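Long-range contacts in hydrolase, isochorismatase family (Pseudomonas putida KT2440, PDB 4H17), which probably acts as a hydrolase of the isochorismatase family, although its natural substrate is not established: residues L26-Q32 with P65-H71; H123-C129 with G148-V154. All blocks are in the same frame, centred on the assembly; numbering follows the deposited sequence.

In the fold
Both contacts pair neighbouring parallel strands of the central sheet of a Rossmann-like fold, and each closes a beta-alpha-beta unit: interaction 1 around helix 45-61, interaction 2 around helix 133-146. Strands 24-29 and 125-131 are themselves neighbours, so the two contacts are fused through the sheet; Ile27 N lies 2.8 Å from Ile127 O, and Ile29 CD1 packs on Val128 CG1. Their centres are about 13 Å apart. Each is largely buried, but the polar ends differ. Interaction 1 becomes polar at the C-terminal strand ends, where His71, with Asp30 beside it, bonds two sulfates, whereas interaction 2 becomes polar where its strands begin, with the partly exposed Asp125-Arg150 salt bridge.

Interaction 1. Residues L26-Q32 with P65-H71; sequences LIIIDAQ and PIIHVRH. With SO4 (sulfate ion), chain E; SO4 (sulfate ion), chain C.
Ile27 and Val69 meet on one face of the parallel pair, where Ile27 CG2 fits into the angle between Ile67 O and Val69 CG2, 4.1 Å from that methyl. On the other face, Ile28 lies alongside His68 and sets CD1 4.0 Å from His68 CE1; His68 NE2 is bonded to Glu98 OE1. Five backbone hydrogen bonds, from Leu26 N to Pro65 O through Asp30 N to Val69 O, join the strands. Helix 45-61 covers the face of Ile28, while Ile67 reaches helix 114-121.

Past the strand end the chain of 26-32 turns at Ala31, and Gln32 comes back across Arg70. The two side chains cross at about a right angle, the flat Gln32 amide lying against the CB-CG-CD part of Arg70, where that chain bends. This seats Gln32 OE1 3.0 Å from His71 N in a nearly straight bond (164°), and water 2 joins Gln32 NE2 to His71 O.

The Asp30 carboxylate, turned 61° from the His71 ring, fits against its CD2-NE2 edge. Its OD2 takes only a weak bond from His71 NE2, at 3.3 Å. NE2 also bonds O1 of the chain C sulfate at 2.7 Å, and ND1 bonds O4 of the chain E sulfate, which Arg14 of the second subunit also holds. Both sulfates probably come from the crystallisation liquor, but the strand ends are consistent with a place where anions can bind.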
loop_
_atom_site.group_PDB
_atom_site.type_symbol
_atom_site.label_atom_id
_atom_site.label_comp_id
_atom_site.label_asym_id
_atom_site.label_seq_id
_atom_site.Cartn_x
_atom_site.Cartn_y
_atom_site.Cartn_z
ATOM N N LEU A 26 -15.483 -5.150 -12.926
ATOM C CA LEU A 26 -14.086 -5.429 -13.322
ATOM C C LEU A 26 -13.363 -4.096 -13.525
ATOM O O LEU A 26 -13.881 -3.197 -14.194
ATOM C CB LEU A 26 -14.005 -6.201 -14.626
ATOM C CG LEU A 26 -12.612 -6.441 -15.236
ATOM C CD1 LEU A 26 -11.718 -7.297 -14.349
ATOM C CD2 LEU A 26 -12.762 -7.080 -16.598
ATOM N N ILE A 27 -12.220 -3.948 -12.885
ATOM C CA ILE A 27 -11.376 -2.744 -12.971
ATOM C C ILE A 27 -10.000 -3.101 -13.517
ATOM O O ILE A 27 -9.294 -3.928 -12.938
ATOM C CB ILE A 27 -11.207 -2.031 -11.607
ATOM C CG1 ILE A 27 -12.578 -1.749 -10.939
ATOM C CG2 ILE A 27 -10.382 -0.741 -11.784
ATOM C CD1 ILE A 27 -12.523 -1.218 -9.526
ATOM N N ILE A 28 -9.639 -2.477 -14.653
ATOM C CA ILE A 28 -8.347 -2.709 -15.287
ATOM C C ILE A 28 -7.524 -1.437 -15.109
ATOM O O ILE A 28 -7.853 -0.383 -15.658
ATOM C CB ILE A 28 -8.482 -3.008 -16.788
ATOM C CG1 ILE A 28 -9.437 -4.181 -16.993
ATOM C CG2 ILE A 28 -7.105 -3.317 -17.398
ATOM C CD1 ILE A 28 -9.752 -4.482 -18.431
ATOM N N ILE A 29 -6.446 -1.551 -14.353
ATOM C CA ILE A 29 -5.619 -0.387 -13.980
ATOM C C ILE A 29 -4.397 -0.260 -14.878
ATOM O O ILE A 29 -3.499 -1.137 -14.914
ATOM C CB ILE A 29 -5.213 -0.487 -12.507
ATOM C CG1 ILE A 29 -6.453 -0.434 -11.612
ATOM C CG2 ILE A 29 -4.252 0.617 -12.129
ATOM C CD1 ILE A 29 -6.222 -0.658 -10.127
ATOM N N ASP A 30 -4.365 0.825 -15.662
ATOM C CA ASP A 30 -3.160 1.296 -16.309
ATOM C C ASP A 30 -2.632 0.360 -17.392
ATOM O O ASP A 30 -1.435 0.139 -17.464
ATOM C CB ASP A 30 -2.051 1.610 -15.286
ATOM C CG ASP A 30 -2.456 2.691 -14.267
ATOM O OD1 ASP A 30 -3.362 3.525 -14.547
ATOM O OD2 ASP A 30 -1.791 2.707 -13.201
ATOM N N ALA A 31 -3.518 -0.213 -18.206
ATOM C CA ALA A 31 -3.059 -1.152 -19.245
ATOM C C ALA A 31 -2.561 -0.348 -20.456
ATOM O O ALA A 31 -3.180 -0.292 -21.532
ATOM C CB ALA A 31 -4.161 -2.141 -19.580
ATOM N N GLN A 32 -1.408 0.286 -20.249
ATOM C CA GLN A 32 -0.857 1.265 -21.185
ATOM C C GLN A 32 0.521 0.893 -21.724
ATOM O O GLN A 32 1.271 0.155 -21.106
ATOM C CB GLN A 32 -0.777 2.625 -20.543
ATOM C CG GLN A 32 -2.121 3.160 -20.109
ATOM C CD GLN A 32 -1.982 4.460 -19.398
ATOM O OE1 GLN A 32 -1.968 4.524 -18.146
ATOM N NE2 GLN A 32 -1.912 5.553 -20.189
ATOM N N PRO A 65 -20.029 -4.796 -15.655
ATOM C CA PRO A 65 -19.451 -3.450 -15.682
ATOM C C PRO A 65 -17.966 -3.530 -15.746
ATOM O O PRO A 65 -17.358 -4.355 -15.005
ATOM C CB PRO A 65 -19.928 -2.839 -14.358
ATOM C CG PRO A 65 -21.055 -3.682 -13.909
ATOM C CD PRO A 65 -20.693 -5.068 -14.364
ATOM N N ILE A 66 -17.372 -2.719 -16.636
ATOM C CA ILE A 66 -15.948 -2.732 -16.815
ATOM C C ILE A 66 -15.424 -1.306 -16.753
ATOM O O ILE A 66 -15.920 -0.412 -17.463
ATOM C CB ILE A 66 -15.558 -3.327 -18.189
ATOM C CG1 ILE A 66 -16.092 -4.764 -18.324
ATOM C CG2 ILE A 66 -14.058 -3.227 -18.435
ATOM C CD1 ILE A 66 -16.091 -5.302 -19.745
ATOM N N ILE A 67 -14.425 -1.119 -15.911
ATOM C CA ILE A 67 -13.799 0.209 -15.675
ATOM C C ILE A 67 -12.326 0.154 -16.037
ATOM O O ILE A 67 -11.571 -0.696 -15.540
ATOM C CB ILE A 67 -13.906 0.617 -14.222
ATOM C CG1 ILE A 67 -15.371 0.750 -13.823
ATOM C CG2 ILE A 67 -13.078 1.873 -14.004
ATOM C CD1 ILE A 67 -15.624 0.901 -12.329
ATOM N N HIS A 68 -11.926 0.985 -16.986
ATOM C CA HIS A 68 -10.538 1.134 -17.381
ATOM C C HIS A 68 -9.972 2.422 -16.765
ATOM O O HIS A 68 -10.544 3.516 -16.930
ATOM C CB HIS A 68 -10.416 1.256 -18.901
ATOM C CG HIS A 68 -11.109 0.183 -19.675
ATOM N ND1 HIS A 68 -10.426 -0.885 -20.217
ATOM C CD2 HIS A 68 -12.401 0.019 -20.029
ATOM C CE1 HIS A 68 -11.279 -1.671 -20.853
ATOM N NE2 HIS A 68 -12.482 -1.136 -20.769
ATOM N N VAL A 69 -8.846 2.286 -16.098
ATOM C CA VAL A 69 -8.127 3.405 -15.513
ATOM C C VAL A 69 -6.830 3.649 -16.293
ATOM O O VAL A 69 -6.131 2.684 -16.583
ATOM C CB VAL A 69 -7.825 3.096 -14.028
ATOM C CG1 VAL A 69 -7.005 4.193 -13.416
ATOM C CG2 VAL A 69 -9.109 2.856 -13.225
ATOM N N ARG A 70 -6.478 4.907 -16.567
ATOM C CA ARG A 70 -5.192 5.264 -17.116
ATOM C C ARG A 70 -4.617 6.467 -16.404
ATOM O O ARG A 70 -5.351 7.281 -15.825
ATOM C CB ARG A 70 -5.308 5.666 -18.601
ATOM C CG ARG A 70 -5.528 4.521 -19.557
ATOM C CD ARG A 70 -5.330 4.980 -20.993
ATOM N NE ARG A 70 -6.398 5.891 -21.458
ATOM C CZ ARG A 70 -6.558 6.260 -22.746
ATOM N NH1 ARG A 70 -5.706 5.897 -23.680
ATOM N NH2 ARG A 70 -7.584 7.040 -23.082
ATOM N N HIS A 71 -3.303 6.604 -16.512
ATOM C CA HIS A 71 -2.610 7.807 -16.088
ATOM C C HIS A 71 -3.037 9.004 -16.912
ATOM O O HIS A 71 -3.202 8.907 -18.148
ATOM C CB HIS A 71 -1.122 7.663 -16.249
ATOM C CG HIS A 71 -0.466 6.794 -15.239
ATOM N ND1 HIS A 71 0.638 7.184 -14.520
ATOM C CD2 HIS A 71 -0.743 5.535 -14.856
ATOM C CE1 HIS A 71 0.986 6.217 -13.697
ATOM N NE2 HIS A 71 0.194 5.185 -13.919
HETATM S S SO4 E . 1.119 10.594 -14.241
HETATM O O1 SO4 E . 1.545 10.039 -12.904
HETATM O O2 SO4 E . 1.907 11.857 -14.422
HETATM O O3 SO4 E . -0.294 10.695 -14.387
HETATM O O4 SO4 E . 1.714 9.649 -15.221
HETATM S S SO4 C . 2.042 3.004 -11.355
HETATM O O1 SO4 C . 0.822 3.743 -11.744
HETATM O O2 SO4 C . 1.715 1.802 -10.631
HETATM O O3 SO4 C . 2.811 3.880 -10.439
HETATM O O4 SO4 C . 2.938 2.752 -12.497
HETATM O O HOH W 1 -6.374 0.296 -18.488
HETATM O O HOH W 2 -1.673 8.308 -20.184
#

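Interaction 2. Residues H123-C129 with G148-V154; sequences HLDLIVC and GYRCTLV
Two torsions bring Arg150 back over the start of the partner strand, at Leu124 and Asp125: CG lies opposite the carbonyl carbon (chi1 -73°), and a bend at chi3 (-66°) folds the guanidinium toward Asp125. This geometry is that of one of two modelled Arg150 conformers. In it, the carboxylate of Asp125 leans in, and Arg150 NE donates to Asp125 OD1 at 3.1 Å, the oxygen lying close to the guanidinium plane while the nitrogen approaches from above the carboxylate. A second, weak bond runs from Arg150 NH2 to Asp125 OD2, making a two-pronged salt bridge whose flat groups are steeply inclined to one another. Leu124 covers one guanidinium face with CB, 3.6 Å from Arg150 NH2 and displaced toward the rim.

Tyr149 presents its ring edge to the carbonyl oxygens of His123 and Leu124; Tyr149 CE1 is 3.6 Å from His123 O. Leu126 CD1 presses on Tyr149 CB at 3.6 Å and also reaches Cys151 SG, while helix 114-121 packs against the same tyrosine. Just before it, Gly148 ends helix 133-146 in a Schellman motif, turning the chain into strand 150-154.

Five backbone hydrogen bonds, the first from Arg150 N to Leu124 O and the last from Val154 N to Val128 O, knit the parallel strands. Ile127 CG2 and Val154 CG2 touch at 3.5 Å. Leu153 CD1 folds against Val128 O at 3.4 Å, and helix 133-146 covers Cys151 and Leu153.

Water 3 bonds to Asp125 OD1 and Thr152 OG1, and weakly to Arg150 O; Thr152 OG1 is also bonded to Ala19 N. The chemistry is thus divided between faces: water and, in this Arg150 conformer, paired charges beside Asp125 and Thr152, against an apolar side of Leu126, Tyr149, Cys151, Val128 and Leu153, with Ile127 and Val154 adding apolar contact farther along.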
loop_
_atom_site.group_PDB
_atom_site.type_symbol
_atom_site.label_atom_id
_atom_site.label_comp_id
_atom_site.label_asym_id
_atom_site.label_seq_id
_atom_site.Cartn_x
_atom_site.Cartn_y
_atom_site.Cartn_z
ATOM N N HIS A 123 -22.182 -2.839 -6.996
ATOM C CA HIS A 123 -21.462 -4.059 -6.531
ATOM C C HIS A 123 -20.377 -3.776 -5.529
ATOM O O HIS A 123 -19.479 -2.973 -5.777
ATOM C CB HIS A 123 -20.879 -4.826 -7.723
ATOM C CG HIS A 123 -21.903 -5.161 -8.743
ATOM N ND1 HIS A 123 -22.925 -6.049 -8.495
ATOM C CD2 HIS A 123 -22.077 -4.720 -10.007
ATOM C CE1 HIS A 123 -23.698 -6.130 -9.561
ATOM N NE2 HIS A 123 -23.206 -5.330 -10.493
ATOM N N LEU A 124 -20.451 -4.459 -4.389
ATOM C CA LEU A 124 -19.385 -4.403 -3.398
ATOM C C LEU A 124 -18.158 -5.209 -3.818
ATOM O O LEU A 124 -17.067 -4.875 -3.377
ATOM C CB LEU A 124 -19.890 -4.882 -2.033
ATOM C CG LEU A 124 -20.816 -3.891 -1.310
ATOM C CD1 LEU A 124 -21.309 -4.500 0.004
ATOM C CD2 LEU A 124 -20.128 -2.556 -1.034
ATOM N N ASP A 125 -18.338 -6.213 -4.691
ATOM C CA ASP A 125 -17.241 -7.040 -5.207
ATOM C C ASP A 125 -16.566 -6.480 -6.468
ATOM O O ASP A 125 -17.162 -6.307 -7.530
ATOM C CB ASP A 125 -17.676 -8.483 -5.520
ATOM C CG ASP A 125 -17.957 -9.329 -4.272
ATOM O OD1 ASP A 125 -17.012 -9.600 -3.510
ATOM O OD2 ASP A 125 -19.061 -9.861 -4.110
ATOM N N LEU A 126 -15.273 -6.250 -6.315
ATOM C CA LEU A 126 -14.418 -5.716 -7.360
ATOM C C LEU A 126 -13.354 -6.725 -7.720
ATOM O O LEU A 126 -12.679 -7.262 -6.863
ATOM C CB LEU A 126 -13.730 -4.425 -6.913
ATOM C CG LEU A 126 -14.574 -3.325 -6.260
ATOM C CD1 LEU A 126 -13.679 -2.174 -5.827
ATOM C CD2 LEU A 126 -15.727 -2.878 -7.146
ATOM N N ILE A 127 -13.219 -6.975 -9.017
ATOM C CA ILE A 127 -12.128 -7.756 -9.559
ATOM C C ILE A 127 -11.151 -6.730 -10.148
ATOM O O ILE A 127 -11.547 -5.902 -10.996
ATOM C CB ILE A 127 -12.595 -8.781 -10.610
ATOM C CG1 ILE A 127 -13.537 -9.798 -9.945
ATOM C CG2 ILE A 127 -11.397 -9.470 -11.247
ATOM C CD1 ILE A 127 -14.375 -10.599 -10.900
ATOM N N VAL A 128 -9.916 -6.780 -9.658
ATOM C CA VAL A 128 -8.880 -5.829 -9.981
ATOM C C VAL A 128 -7.661 -6.436 -10.648
ATOM O O VAL A 128 -7.144 -7.466 -10.210
ATOM C CB VAL A 128 -8.431 -5.089 -8.706
ATOM C CG1 VAL A 128 -7.395 -4.033 -9.008
ATOM C CG2 VAL A 128 -9.583 -4.454 -7.952
ATOM N N CYS A 129 -7.210 -5.798 -11.724
ATOM C CA CYS A 129 -6.002 -6.234 -12.374
ATOM C C CYS A 129 -5.265 -4.989 -12.873
ATOM O O CYS A 129 -5.817 -3.891 -12.791
ATOM C CB CYS A 129 -6.340 -7.195 -13.516
ATOM S SG CYS A 129 -7.351 -6.477 -14.831
ATOM N N GLY A 148 -15.285 0.134 1.870
ATOM C CA GLY A 148 -16.060 -1.064 2.175
ATOM C C GLY A 148 -16.205 -2.039 1.026
ATOM O O GLY A 148 -16.972 -2.988 1.128
ATOM N N TYR A 149 -15.438 -1.877 -0.050
ATOM C CA TYR A 149 -15.429 -2.859 -1.093
ATOM C C TYR A 149 -14.661 -4.118 -0.769
ATOM O O TYR A 149 -13.727 -4.112 0.038
ATOM C CB TYR A 149 -14.870 -2.269 -2.401
ATOM C CG TYR A 149 -15.765 -1.150 -2.878
ATOM C CD1 TYR A 149 -16.930 -1.403 -3.561
ATOM C CD2 TYR A 149 -15.424 0.174 -2.635
ATOM C CE1 TYR A 149 -17.785 -0.385 -3.977
ATOM C CE2 TYR A 149 -16.254 1.197 -3.049
ATOM C CZ TYR A 149 -17.430 0.931 -3.700
ATOM O OH TYR A 149 -18.238 1.982 -4.098
ATOM N N ARG A 150 -15.097 -5.211 -1.384
ATOM C CA ARG A 150 -14.437 -6.487 -1.298
ATOM C C ARG A 150 -13.669 -6.670 -2.587
ATOM O O ARG A 150 -14.273 -6.770 -3.653
ATOM C CB ARG A 150 -15.461 -7.594 -1.190
ATOM C CG ARG A 150 -16.162 -7.680 0.147
ATOM C CD ARG A 150 -17.031 -8.944 0.193
ATOM N NE ARG A 150 -18.152 -8.917 -0.751
ATOM C CZ ARG A 150 -19.342 -8.362 -0.505
ATOM N NH1 ARG A 150 -19.598 -7.790 0.668
ATOM N NH2 ARG A 150 -20.294 -8.399 -1.431
ATOM N N CYS A 151 -12.351 -6.741 -2.495
ATOM C CA CYS A 151 -11.489 -6.789 -3.685
ATOM C C CYS A 151 -10.986 -8.201 -3.897
ATOM O O CYS A 151 -10.583 -8.869 -2.956
ATOM C CB CYS A 151 -10.306 -5.855 -3.514
ATOM S SG CYS A 151 -10.770 -4.118 -3.663
ATOM N N THR A 152 -10.973 -8.612 -5.165
ATOM C CA THR A 152 -10.311 -9.832 -5.589
ATOM C C THR A 152 -9.275 -9.401 -6.624
ATOM O O THR A 152 -9.636 -8.865 -7.688
ATOM C CB THR A 152 -11.278 -10.847 -6.200
ATOM O OG1 THR A 152 -12.205 -11.257 -5.183
ATOM C CG2 THR A 152 -10.522 -12.033 -6.720
ATOM N N LEU A 153 -8.009 -9.593 -6.282
ATOM C CA LEU A 153 -6.905 -9.116 -7.105
ATOM C C LEU A 153 -6.386 -10.259 -7.923
ATOM O O LEU A 153 -6.042 -11.314 -7.385
ATOM C CB LEU A 153 -5.807 -8.569 -6.189
ATOM C CG LEU A 153 -4.511 -8.076 -6.803
ATOM C CD1 LEU A 153 -4.668 -7.020 -7.863
ATOM C CD2 LEU A 153 -3.630 -7.567 -5.681
ATOM N N VAL A 154 -6.270 -10.062 -9.226
ATOM C CA VAL A 154 -5.947 -11.184 -10.119
ATOM C C VAL A 154 -4.441 -11.204 -10.315
ATOM O O VAL A 154 -3.887 -10.398 -11.059
ATOM C CB VAL A 154 -6.657 -11.087 -11.467
ATOM C CG1 VAL A 154 -6.414 -12.333 -12.299
ATOM C CG2 VAL A 154 -8.132 -10.845 -11.246
HETATM O O HOH W 3 -14.062 -9.529 -4.187
#